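Local coordinates for high affinity transport system protein p37 (Mycoplasma hyorhinis, PDB 3EKI) that binds thiamine diphosphate and serves as the extracytoplasmic lipoprotein of a high-affinity transport system, probably one that takes up thiamine or its diphosphate, at residues N75-F80 against T363-L367; V131-K135 against I394-E399; D169-A175 against A334-N339; W197-Y202 against F312-N317. The contacts are given in a common frame with arbitrary orientation. Residues are numbered along the deposited sequence.

Overall arrangement
Near the N terminus, helix 64-85 pairs with helix 354-369, closing the long loop of interaction 1. Helix 127-136 follows and is met by the C-terminal helix 390-402 in interaction 2. Because 131-135 lies inside the first loop and 394-399 beyond it, interactions 1 and 2 cross. Interaction 3 is nested within both and sets helix 170-184 against strand 331-337, an outermost strand of the five-stranded mixed sheet. Innermost, interaction 4 joins two loops beside thiamine diphosphate. Interactions 1 and 3 lie on opposite sides of the chain's centre, as do interactions 2 and 4; the centres of 1 and 3 are about 38 Å apart.

Interaction 1. Residues N75-F80 against T363-L367; sequences NFKKEF and TFINL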
# COMPACT_ATOMS: atom_id res chain seq x y z
N ASN A 75 -1.66 -25.01 3.09
CA ASN A 75 -0.61 -24.80 4.06
C ASN A 75 -1.11 -24.15 5.34
O ASN A 75 -0.65 -24.47 6.44
CB ASN A 75 0.45 -23.88 3.43
CG ASN A 75 1.28 -24.58 2.37
OD1 ASN A 75 1.20 -25.78 2.18
ND2 ASN A 75 2.10 -23.81 1.64
N PHE A 76 -2.06 -23.24 5.19
CA PHE A 76 -2.63 -22.54 6.32
C PHE A 76 -3.41 -23.48 7.24
O PHE A 76 -3.22 -23.49 8.45
CB PHE A 76 -3.59 -21.42 5.85
CG PHE A 76 -3.73 -20.30 6.87
CD1 PHE A 76 -4.55 -20.43 7.97
CD2 PHE A 76 -3.03 -19.12 6.71
CE1 PHE A 76 -4.65 -19.45 8.92
CE2 PHE A 76 -3.11 -18.15 7.66
CZ PHE A 76 -3.91 -18.29 8.78
N LYS A 77 -4.27 -24.26 6.58
CA LYS A 77 -5.05 -25.23 7.37
C LYS A 77 -4.17 -26.20 8.14
O LYS A 77 -4.42 -26.52 9.31
CB LYS A 77 -5.98 -25.97 6.42
CG LYS A 77 -6.82 -27.08 7.01
CD LYS A 77 -7.74 -27.73 5.98
CE LYS A 77 -6.97 -28.62 5.02
NZ LYS A 77 -7.85 -29.39 4.11
N LYS A 78 -3.11 -26.70 7.49
CA LYS A 78 -2.26 -27.65 8.19
C LYS A 78 -1.52 -27.05 9.37
O LYS A 78 -1.41 -27.62 10.45
CB LYS A 78 -1.27 -28.30 7.21
CG LYS A 78 -1.85 -29.06 6.06
CD LYS A 78 -2.85 -30.13 6.49
CE LYS A 78 -2.12 -31.30 7.14
NZ LYS A 78 -3.06 -32.42 7.48
N GLU A 79 -0.92 -25.86 9.24
CA GLU A 79 -0.22 -25.22 10.33
C GLU A 79 -1.18 -24.78 11.44
O GLU A 79 -0.87 -24.97 12.60
CB GLU A 79 0.56 -24.01 9.81
CG GLU A 79 1.29 -23.18 10.86
CD GLU A 79 2.39 -23.90 11.61
OE1 GLU A 79 2.93 -24.87 11.05
OE2 GLU A 79 2.76 -23.53 12.75
N PHE A 80 -2.32 -24.22 11.03
CA PHE A 80 -3.30 -23.79 12.02
C PHE A 80 -3.67 -24.99 12.90
O PHE A 80 -3.74 -24.82 14.11
CB PHE A 80 -4.55 -23.17 11.41
CG PHE A 80 -5.68 -22.89 12.40
CD1 PHE A 80 -6.65 -23.82 12.72
CD2 PHE A 80 -5.74 -21.66 13.03
CE1 PHE A 80 -7.61 -23.58 13.66
CE2 PHE A 80 -6.73 -21.37 13.93
CZ PHE A 80 -7.67 -22.33 14.22
N THR A 363 -0.46 -18.34 12.76
CA THR A 363 -0.29 -19.14 11.55
C THR A 363 0.28 -18.28 10.40
O THR A 363 1.17 -18.76 9.68
CB THR A 363 -1.61 -19.82 11.15
OG1 THR A 363 -1.95 -20.75 12.19
CG2 THR A 363 -1.45 -20.62 9.87
N PHE A 364 -0.18 -17.05 10.25
CA PHE A 364 0.41 -16.15 9.24
C PHE A 364 1.91 -16.00 9.51
O PHE A 364 2.73 -16.15 8.60
CB PHE A 364 -0.27 -14.78 9.20
CG PHE A 364 -1.49 -14.70 8.33
CD1 PHE A 364 -1.40 -14.62 6.95
CD2 PHE A 364 -2.75 -14.71 8.88
CE1 PHE A 364 -2.55 -14.52 6.18
CE2 PHE A 364 -3.90 -14.63 8.13
CZ PHE A 364 -3.80 -14.55 6.76
N ILE A 365 2.26 -15.72 10.75
CA ILE A 365 3.64 -15.48 11.18
C ILE A 365 4.51 -16.69 10.88
O ILE A 365 5.61 -16.60 10.30
CB ILE A 365 3.67 -15.09 12.66
CG1 ILE A 365 3.02 -13.74 12.93
CG2 ILE A 365 5.09 -15.11 13.20
CD1 ILE A 365 2.75 -13.37 14.37
N ASN A 366 4.00 -17.86 11.28
CA ASN A 366 4.80 -19.08 11.10
C ASN A 366 4.91 -19.46 9.64
O ASN A 366 5.96 -20.00 9.25
CB ASN A 366 4.21 -20.23 11.95
CG ASN A 366 4.32 -20.03 13.42
OD1 ASN A 366 4.88 -19.09 13.98
ND2 ASN A 366 3.76 -20.98 14.18
N LEU A 367 3.91 -19.23 8.80
CA LEU A 367 3.94 -19.53 7.38
C LEU A 367 5.02 -18.65 6.70
O LEU A 367 5.71 -19.14 5.80
CB LEU A 367 2.62 -19.31 6.64
CG LEU A 367 1.51 -20.34 6.85
CD1 LEU A 367 0.28 -19.91 6.05
CD2 LEU A 367 1.93 -21.75 6.45
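Two helices of this periplasmic-binding-protein-like fold, 64-85 and 354-369, pack across each other here. Their short segments run at 110° with axes 9.7 Å apart at closest approach, and the backbones come nearest at Phe80 and Thr363, CA to CA 5.6 Å. Aromatic contacts centre on Phe76, whose t rotamer carries the ring over to the other helix. Its edge meets the face of Phe364 in a T-shaped pair, centroids 4.8 Å apart and planes at 69°, while Thr363 CG2 makes a CH-pi contact almost straight above the Phe76 face, 3.4 Å from the centroid. Phe48, Phe72 and Phe98 extend the aromatic cluster around the same ring. Leu367 adds methyl contacts: its CD1 lies 3.5 Å from Phe76 CD2 and its CD2 3.7 Å from the backbone Asn75 O. Among the polar groups, Thr363 OG1 bonds within its own helix to Leu359 O and still sits 3.3 Å from Phe80 CA, whereas Asn75 ND2 bonds to Gln372 O, just past the end of the partner helix. Asn366 OD1 accepts from Gln362 NE2, and the NH2 end of the same side chain crosses the interface: Asn366 ND2 donates to Glu79 OE2 at 3.1 Å, with a nearly straight N-H...O angle of 167°.

Interaction 2. Residues V131-K135 against I394-E399; sequences VEFLK and IVEVYE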
# COMPACT_ATOMS: atom_id res chain seq x y z
N VAL A 131 -8.52 2.73 9.58
CA VAL A 131 -8.56 3.69 10.67
C VAL A 131 -9.75 4.62 10.48
O VAL A 131 -10.53 4.86 11.40
CB VAL A 131 -7.24 4.48 10.77
CG1 VAL A 131 -7.38 5.70 11.68
CG2 VAL A 131 -6.11 3.57 11.26
N GLU A 132 -9.94 5.14 9.27
CA GLU A 132 -11.05 6.07 9.01
C GLU A 132 -12.39 5.35 9.19
O GLU A 132 -13.39 5.91 9.66
CB GLU A 132 -10.93 6.66 7.62
CG GLU A 132 -9.71 7.50 7.30
CD GLU A 132 -9.64 8.84 8.02
OE1 GLU A 132 -10.68 9.24 8.58
OE2 GLU A 132 -8.56 9.48 8.02
N PHE A 133 -12.45 4.07 8.82
CA PHE A 133 -13.71 3.33 8.97
C PHE A 133 -14.03 3.16 10.44
O PHE A 133 -15.17 3.33 10.90
CB PHE A 133 -13.60 1.98 8.26
CG PHE A 133 -14.83 1.09 8.41
CD1 PHE A 133 -15.90 1.24 7.57
CD2 PHE A 133 -14.88 0.12 9.39
CE1 PHE A 133 -17.03 0.43 7.69
CE2 PHE A 133 -16.01 -0.69 9.53
CZ PHE A 133 -17.07 -0.54 8.66
N LEU A 134 -13.02 2.78 11.22
CA LEU A 134 -13.24 2.53 12.64
C LEU A 134 -13.48 3.82 13.42
O LEU A 134 -14.13 3.79 14.47
CB LEU A 134 -12.07 1.72 13.19
CG LEU A 134 -12.13 0.23 12.84
CD1 LEU A 134 -10.84 -0.48 13.21
CD2 LEU A 134 -13.29 -0.45 13.57
N LYS A 135 -13.00 4.96 12.93
CA LYS A 135 -13.34 6.24 13.57
C LYS A 135 -14.85 6.45 13.53
O LYS A 135 -15.45 6.92 14.49
CB LYS A 135 -12.60 7.37 12.85
CG LYS A 135 -12.15 8.49 13.76
CD LYS A 135 -10.77 9.03 13.39
CE LYS A 135 -10.47 10.37 14.03
NZ LYS A 135 -11.12 10.56 15.36
N ILE A 394 -1.19 1.55 15.13
CA ILE A 394 -1.76 1.88 13.84
C ILE A 394 -2.37 3.28 13.83
O ILE A 394 -2.05 4.04 13.01
CB ILE A 394 -2.86 0.87 13.38
CG1 ILE A 394 -2.37 -0.56 13.50
CG2 ILE A 394 -3.30 1.11 11.94
CD1 ILE A 394 -1.29 -0.87 12.64
N VAL A 395 -3.31 3.53 14.72
CA VAL A 395 -4.04 4.78 14.67
C VAL A 395 -3.10 5.98 14.88
O VAL A 395 -3.13 6.90 14.16
CB VAL A 395 -5.22 4.90 15.73
CG1 VAL A 395 -5.81 6.25 15.68
CG2 VAL A 395 -6.24 3.87 15.48
N GLU A 396 -2.30 5.92 15.91
CA GLU A 396 -1.44 7.07 16.21
C GLU A 396 -0.43 7.24 15.08
O GLU A 396 -0.02 8.28 14.84
CB GLU A 396 -0.71 6.96 17.55
CG GLU A 396 -1.61 7.24 18.68
CD GLU A 396 -1.05 6.89 19.99
OE1 GLU A 396 0.08 6.55 20.11
OE2 GLU A 396 -1.80 6.94 20.91
N VAL A 397 -0.01 6.18 14.46
CA VAL A 397 0.98 6.32 13.43
C VAL A 397 0.35 7.01 12.23
O VAL A 397 0.94 7.85 11.65
CB VAL A 397 1.53 4.94 13.02
CG1 VAL A 397 2.55 4.94 11.80
CG2 VAL A 397 2.16 4.32 14.18
N TYR A 398 -0.84 6.57 11.86
CA TYR A 398 -1.56 7.16 10.75
C TYR A 398 -1.85 8.64 11.02
O TYR A 398 -1.64 9.46 10.12
CB TYR A 398 -2.86 6.42 10.48
CG TYR A 398 -3.80 7.06 9.49
CD1 TYR A 398 -3.60 6.92 8.13
CD2 TYR A 398 -4.91 7.80 9.91
CE1 TYR A 398 -4.47 7.51 7.22
CE2 TYR A 398 -5.77 8.39 9.03
CZ TYR A 398 -5.55 8.24 7.68
OH TYR A 398 -6.42 8.83 6.79
N GLU A 399 -2.32 8.93 12.24
CA GLU A 399 -2.69 10.32 12.54
C GLU A 399 -1.47 11.23 12.48
O GLU A 399 -1.63 12.36 12.00
CB GLU A 399 -3.42 10.41 13.87
CG GLU A 399 -4.83 9.87 13.87
CD GLU A 399 -5.80 10.34 12.82
OE1 GLU A 399 -6.65 9.53 12.36
OE2 GLU A 399 -5.76 11.53 12.42
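Val131 fills the middle of this helix-helix crossing as a knob in the hole formed by Ile394, Val395, Tyr398 and Glu399. Its CA is 6.1 Å from that of Val395, the nearest backbone approach, although the axes of the two short segments stay 11.1 Å apart and cross at 110°. Val131 CG2 touches Ile394 CG2 at 3.8 Å and Val395 CG2 at 4.2 Å, and Val131 CG1 packs against Tyr398 CD2 at 3.7 Å and lies 4.0 Å from Glu399 OE1. One residue on, Glu132 folds through two m torsions so that its carboxylate comes nearer to the partner helix. There Tyr398 OH donates to Glu132 OE2 over 2.6 Å, a short bond roughly in the plane of the phenol ring. Phe133 and Leu134 face elsewhere, and a turn after Val131 comes Lys135. Its CE is 4.3 Å from Glu399 OE1, but Lys135 NZ stays 5.5 Å from that oxygen, too far for a salt bridge. The crossing thus sets the C-terminal helix 390-402 on helix 127-136: Phe390 extends the apolar contact to Val131 and Leu134, Leu134 also meets Ile141 and Pro143 of strand 141-152, and Phe133 packs on helix 106-115.

Interaction 3. Residues D169-A175 against A334-N339; sequences DPLVKIA and ALIVTN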
# COMPACT_ATOMS: atom_id res chain seq x y z
N ASP A 169 15.79 18.15 3.57
CA ASP A 169 14.60 17.51 4.13
C ASP A 169 14.74 16.00 3.96
O ASP A 169 15.09 15.58 2.86
CB ASP A 169 13.38 18.09 3.42
CG ASP A 169 12.06 17.62 4.00
OD1 ASP A 169 11.84 16.39 3.89
OD2 ASP A 169 11.28 18.43 4.53
N PRO A 170 14.48 15.21 4.99
CA PRO A 170 14.64 13.76 4.87
C PRO A 170 13.78 13.15 3.76
O PRO A 170 14.20 12.18 3.14
CB PRO A 170 14.19 13.22 6.22
CG PRO A 170 13.50 14.33 6.91
CD PRO A 170 14.00 15.62 6.33
N LEU A 171 12.62 13.71 3.51
CA LEU A 171 11.72 13.17 2.48
C LEU A 171 12.23 13.52 1.08
O LEU A 171 12.00 12.82 0.09
CB LEU A 171 10.29 13.68 2.70
CG LEU A 171 9.68 13.38 4.08
CD1 LEU A 171 8.20 13.74 4.06
CD2 LEU A 171 9.93 11.93 4.47
N VAL A 172 12.92 14.65 0.99
CA VAL A 172 13.54 15.06 -0.26
C VAL A 172 14.77 14.21 -0.52
O VAL A 172 15.03 13.83 -1.68
CB VAL A 172 13.89 16.56 -0.27
CG1 VAL A 172 14.66 16.91 -1.53
CG2 VAL A 172 12.60 17.36 -0.18
N LYS A 173 15.51 13.88 0.51
CA LYS A 173 16.68 13.01 0.37
C LYS A 173 16.25 11.63 -0.14
O LYS A 173 16.91 11.04 -1.00
CB LYS A 173 17.41 12.92 1.71
CG LYS A 173 18.04 14.25 2.11
CD LYS A 173 18.89 14.04 3.36
CE LYS A 173 18.34 14.81 4.54
NZ LYS A 173 18.71 14.18 5.84
N ILE A 174 15.14 11.09 0.36
CA ILE A 174 14.70 9.80 -0.21
C ILE A 174 14.34 9.92 -1.68
O ILE A 174 14.63 9.07 -2.53
CB ILE A 174 13.51 9.24 0.60
CG1 ILE A 174 13.89 8.85 2.03
CG2 ILE A 174 12.90 8.07 -0.14
CD1 ILE A 174 12.74 8.75 3.02
N ALA A 175 13.68 11.03 -2.06
CA ALA A 175 13.33 11.26 -3.46
C ALA A 175 14.60 11.29 -4.33
O ALA A 175 14.62 10.78 -5.45
CB ALA A 175 12.51 12.53 -3.62
N ALA A 334 11.11 11.93 -9.11
CA ALA A 334 10.55 12.12 -7.80
C ALA A 334 10.89 13.51 -7.26
O ALA A 334 12.04 13.93 -7.33
CB ALA A 334 11.08 11.05 -6.86
N LEU A 335 9.89 14.18 -6.71
CA LEU A 335 10.08 15.45 -6.02
C LEU A 335 10.27 15.29 -4.53
O LEU A 335 11.20 15.82 -3.91
CB LEU A 335 8.88 16.35 -6.34
CG LEU A 335 8.84 17.68 -5.57
CD1 LEU A 335 9.90 18.62 -6.09
CD2 LEU A 335 7.43 18.24 -5.69
N ILE A 336 9.38 14.52 -3.89
CA ILE A 336 9.42 14.31 -2.46
C ILE A 336 8.55 13.09 -2.14
O ILE A 336 7.63 12.82 -2.91
CB ILE A 336 8.93 15.54 -1.68
CG1 ILE A 336 9.23 15.54 -0.19
CG2 ILE A 336 7.45 15.79 -1.94
CD1 ILE A 336 9.07 16.87 0.50
N VAL A 337 8.90 12.38 -1.07
CA VAL A 337 7.98 11.32 -0.61
C VAL A 337 7.13 11.86 0.53
O VAL A 337 7.21 13.04 0.90
CB VAL A 337 8.70 10.04 -0.20
CG1 VAL A 337 9.47 9.54 -1.44
CG2 VAL A 337 9.61 10.19 0.99
N THR A 338 6.28 11.03 1.12
CA THR A 338 5.42 11.50 2.20
C THR A 338 5.86 10.92 3.54
O THR A 338 6.84 10.20 3.65
CB THR A 338 3.95 11.11 1.97
OG1 THR A 338 3.78 9.69 2.19
CG2 THR A 338 3.47 11.41 0.56
N ASN A 339 5.11 11.26 4.59
CA ASN A 339 5.23 10.68 5.91
C ASN A 339 4.73 9.23 5.82
O ASN A 339 4.00 8.90 4.89
CB ASN A 339 4.44 11.48 6.94
CG ASN A 339 4.90 12.91 7.13
OD1 ASN A 339 6.07 13.21 6.98
ND2 ASN A 339 3.95 13.77 7.47
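A capped helix start docks on a bulged outermost strand. Asp169 is the N-cap of helix 170-184: its OD1 accepts from Leu171 N at 2.8 Å, and its OD2 is bonded by backbone amides of the preceding loop, including that of Asp164. The helix meets strand 334-337 at 137°, axes 6.0 Å apart, with Val172 CA only 4.7 Å from Ile336 CA. Such closeness suits Ala175, whose CB lies 3.8 Å from Ala334 CB and 3.6 Å from Leu335 O. The strand belongs to a five-stranded sheet ordered as in type II binding proteins; Leu335 and Ile336 both face Ile219 of strand 217-223, a classic beta bulge. Past the bulge, Val337 N donates a weak bond to Leu171 O, 3.3 Å away, an oxygen that also accepts from Ala175 N within the helix. Leu171 CB packs on Ile336 CG1 at 3.6 Å, Val172 CG2 on Ile336 CD1 at 3.6 Å, and Ile174 CG2 on Val337 CG1 at 4.0 Å.

Interaction 4. Residues W197-Y202 against F312-N317; sequences WNGNVY and FAWTHN. With TPP (thiamine diphosphate), chain B.
An Asx motif shapes loop 197-202, which lies against 312-317 at the thiamine diphosphate pocket. Asn198 OD1 accepts from Asn200 N (2.7 Å) and Val201 N (2.8 Å), Asn198 N donates to Val201 O (3.0 Å), and Gly199 turns with phi 91°. In register, Val201 faces Trp314 (CA-CA 4.3 Å) and Tyr202 faces Ala313. Ala313 O, in a 3-10 turn, accepts from Tyr202 N (2.8 Å). Tyr202, chi1 m, places its OH to accept from Asn317 N (2.9 Å) and donate to a water (2.7 Å) that donates to Asn317 OD1 (2.9 Å). A second water donates to Asn200 O (2.7 Å) and Trp314 O (2.8 Å). His316 (t) stacks face-to-face on the five-membered ring of Trp197 (t), centroids 4.2 Å apart, planes at 23°; its NE2 bonds to Asp192. Asn200 ND2 is satisfied by Pro377 O and Asn317 ND2 by Tyr187 O, while Asn200 OD1 lies 3.2 Å from ligand CM2. Trp314, chi1 p, lays its face over the aminopyrimidine, CE3 3.3 Å from TPP C6'.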
# COMPACT_ATOMS: atom_id res chain seq x y z
N TRP A 197 13.75 -9.05 -11.95
CA TRP A 197 12.31 -9.19 -12.03
C TRP A 197 11.96 -10.66 -11.74
O TRP A 197 12.56 -11.55 -12.34
CB TRP A 197 11.81 -8.78 -13.40
CG TRP A 197 10.34 -8.96 -13.58
CD1 TRP A 197 9.67 -9.89 -14.31
CD2 TRP A 197 9.35 -8.13 -12.97
NE1 TRP A 197 8.31 -9.69 -14.19
CE2 TRP A 197 8.10 -8.61 -13.37
CE3 TRP A 197 9.44 -7.03 -12.12
CZ2 TRP A 197 6.91 -8.02 -12.95
CZ3 TRP A 197 8.25 -6.45 -11.71
CH2 TRP A 197 7.02 -6.94 -12.12
N ASN A 198 11.03 -10.91 -10.84
CA ASN A 198 10.70 -12.31 -10.52
C ASN A 198 9.25 -12.63 -10.88
O ASN A 198 8.71 -13.61 -10.37
CB ASN A 198 10.94 -12.59 -9.05
CG ASN A 198 9.99 -11.81 -8.14
OD1 ASN A 198 9.15 -11.04 -8.60
ND2 ASN A 198 10.16 -12.03 -6.84
N GLY A 199 8.67 -11.79 -11.73
CA GLY A 199 7.29 -11.85 -12.15
C GLY A 199 6.37 -11.01 -11.27
O GLY A 199 5.25 -10.71 -11.70
N ASN A 200 6.87 -10.69 -10.09
CA ASN A 200 6.20 -9.93 -9.06
C ASN A 200 6.75 -8.51 -8.86
O ASN A 200 6.03 -7.52 -8.99
CB ASN A 200 6.32 -10.71 -7.75
CG ASN A 200 5.44 -10.12 -6.66
OD1 ASN A 200 4.35 -9.63 -6.96
ND2 ASN A 200 5.91 -10.18 -5.43
N VAL A 201 8.03 -8.43 -8.53
CA VAL A 201 8.78 -7.22 -8.28
C VAL A 201 10.17 -7.28 -8.92
O VAL A 201 10.70 -8.35 -9.22
CB VAL A 201 9.03 -6.94 -6.78
CG1 VAL A 201 7.72 -6.88 -6.01
CG2 VAL A 201 9.96 -7.97 -6.20
N TYR A 202 10.73 -6.09 -9.08
CA TYR A 202 12.16 -5.95 -9.33
C TYR A 202 12.92 -6.06 -8.03
O TYR A 202 13.03 -5.14 -7.21
CB TYR A 202 12.42 -4.61 -10.00
CG TYR A 202 11.94 -4.44 -11.40
CD1 TYR A 202 12.62 -5.14 -12.42
CD2 TYR A 202 10.88 -3.64 -11.79
CE1 TYR A 202 12.22 -5.02 -13.72
CE2 TYR A 202 10.47 -3.50 -13.10
CZ TYR A 202 11.16 -4.21 -14.08
OH TYR A 202 10.77 -4.08 -15.38
N PHE A 312 7.01 1.78 -9.20
CA PHE A 312 7.69 1.21 -10.36
C PHE A 312 8.29 -0.15 -10.04
O PHE A 312 8.54 -1.00 -10.90
CB PHE A 312 8.76 2.19 -10.87
CG PHE A 312 9.69 2.71 -9.80
CD1 PHE A 312 10.75 1.92 -9.35
CD2 PHE A 312 9.54 3.97 -9.24
CE1 PHE A 312 11.62 2.36 -8.38
CE2 PHE A 312 10.40 4.41 -8.25
CZ PHE A 312 11.44 3.61 -7.81
N ALA A 313 8.56 -0.41 -8.77
CA ALA A 313 9.20 -1.64 -8.33
C ALA A 313 8.31 -2.86 -8.56
O ALA A 313 8.90 -3.95 -8.70
CB ALA A 313 9.59 -1.58 -6.86
N TRP A 314 7.01 -2.73 -8.63
CA TRP A 314 6.15 -3.86 -8.96
C TRP A 314 5.43 -3.68 -10.27
O TRP A 314 4.38 -4.31 -10.52
CB TRP A 314 5.15 -4.07 -7.82
CG TRP A 314 4.23 -2.97 -7.45
CD1 TRP A 314 3.06 -2.63 -8.06
CD2 TRP A 314 4.39 -2.06 -6.35
NE1 TRP A 314 2.49 -1.56 -7.41
CE2 TRP A 314 3.29 -1.19 -6.37
CE3 TRP A 314 5.37 -1.90 -5.37
CZ2 TRP A 314 3.12 -0.16 -5.44
CZ3 TRP A 314 5.20 -0.88 -4.45
CH2 TRP A 314 4.10 -0.04 -4.49
N THR A 315 5.96 -2.82 -11.13
CA THR A 315 5.37 -2.47 -12.41
C THR A 315 6.37 -2.88 -13.48
O THR A 315 7.44 -2.29 -13.58
CB THR A 315 5.05 -0.97 -12.53
OG1 THR A 315 4.13 -0.57 -11.48
CG2 THR A 315 4.38 -0.65 -13.86
N HIS A 316 6.05 -3.90 -14.25
CA HIS A 316 7.01 -4.40 -15.24
C HIS A 316 7.16 -3.39 -16.34
O HIS A 316 6.19 -2.86 -16.89
CB HIS A 316 6.46 -5.72 -15.76
CG HIS A 316 7.47 -6.47 -16.56
ND1 HIS A 316 7.13 -7.13 -17.73
CD2 HIS A 316 8.78 -6.68 -16.38
CE1 HIS A 316 8.20 -7.70 -18.23
NE2 HIS A 316 9.23 -7.45 -17.43
N ASN A 317 8.39 -3.05 -16.73
CA ASN A 317 8.49 -1.96 -17.70
C ASN A 317 8.10 -2.40 -19.10
O ASN A 317 7.88 -1.55 -19.96
CB ASN A 317 9.90 -1.37 -17.64
CG ASN A 317 11.00 -2.28 -18.11
OD1 ASN A 317 10.80 -3.43 -18.47
ND2 ASN A 317 12.21 -1.74 -18.11
N1' TPP B . 4.20 -4.91 -3.75
C2' TPP B . 3.62 -5.79 -4.60
CM2 TPP B . 4.42 -7.04 -5.00
N3' TPP B . 2.38 -5.59 -5.07
C4' TPP B . 1.66 -4.53 -4.61
N4' TPP B . 0.40 -4.40 -5.03
C5' TPP B . 2.25 -3.57 -3.78
C6' TPP B . 3.56 -3.80 -3.37
C7' TPP B . 1.56 -2.30 -3.28
N3 TPP B . 0.81 -2.42 -2.01
C2 TPP B . 0.19 -3.53 -1.60
S1 TPP B . -0.54 -3.23 -0.04
C5 TPP B . -0.01 -1.57 -0.03
C4 TPP B . 0.60 -1.32 -1.24
CM4 TPP B . 1.40 -0.01 -1.49
C6 TPP B . -0.36 -0.56 1.07
C7 TPP B . -1.81 -0.09 0.93
O7 TPP B . -1.95 0.62 -0.32
PA TPP B . -3.32 0.82 -1.10
O1A TPP B . -3.01 1.30 -2.47
O2A TPP B . -4.14 -0.44 -1.04
O3A TPP B . -4.19 1.85 -0.28
PB TPP B . -4.15 3.45 -0.41
O1B TPP B . -2.79 3.96 -0.02
O2B TPP B . -5.27 3.93 0.60
O3B TPP B . -4.61 3.88 -1.86
O HOH W 1 3.59 -6.92 -9.92
O HOH W 2 12.34 -5.43 -17.07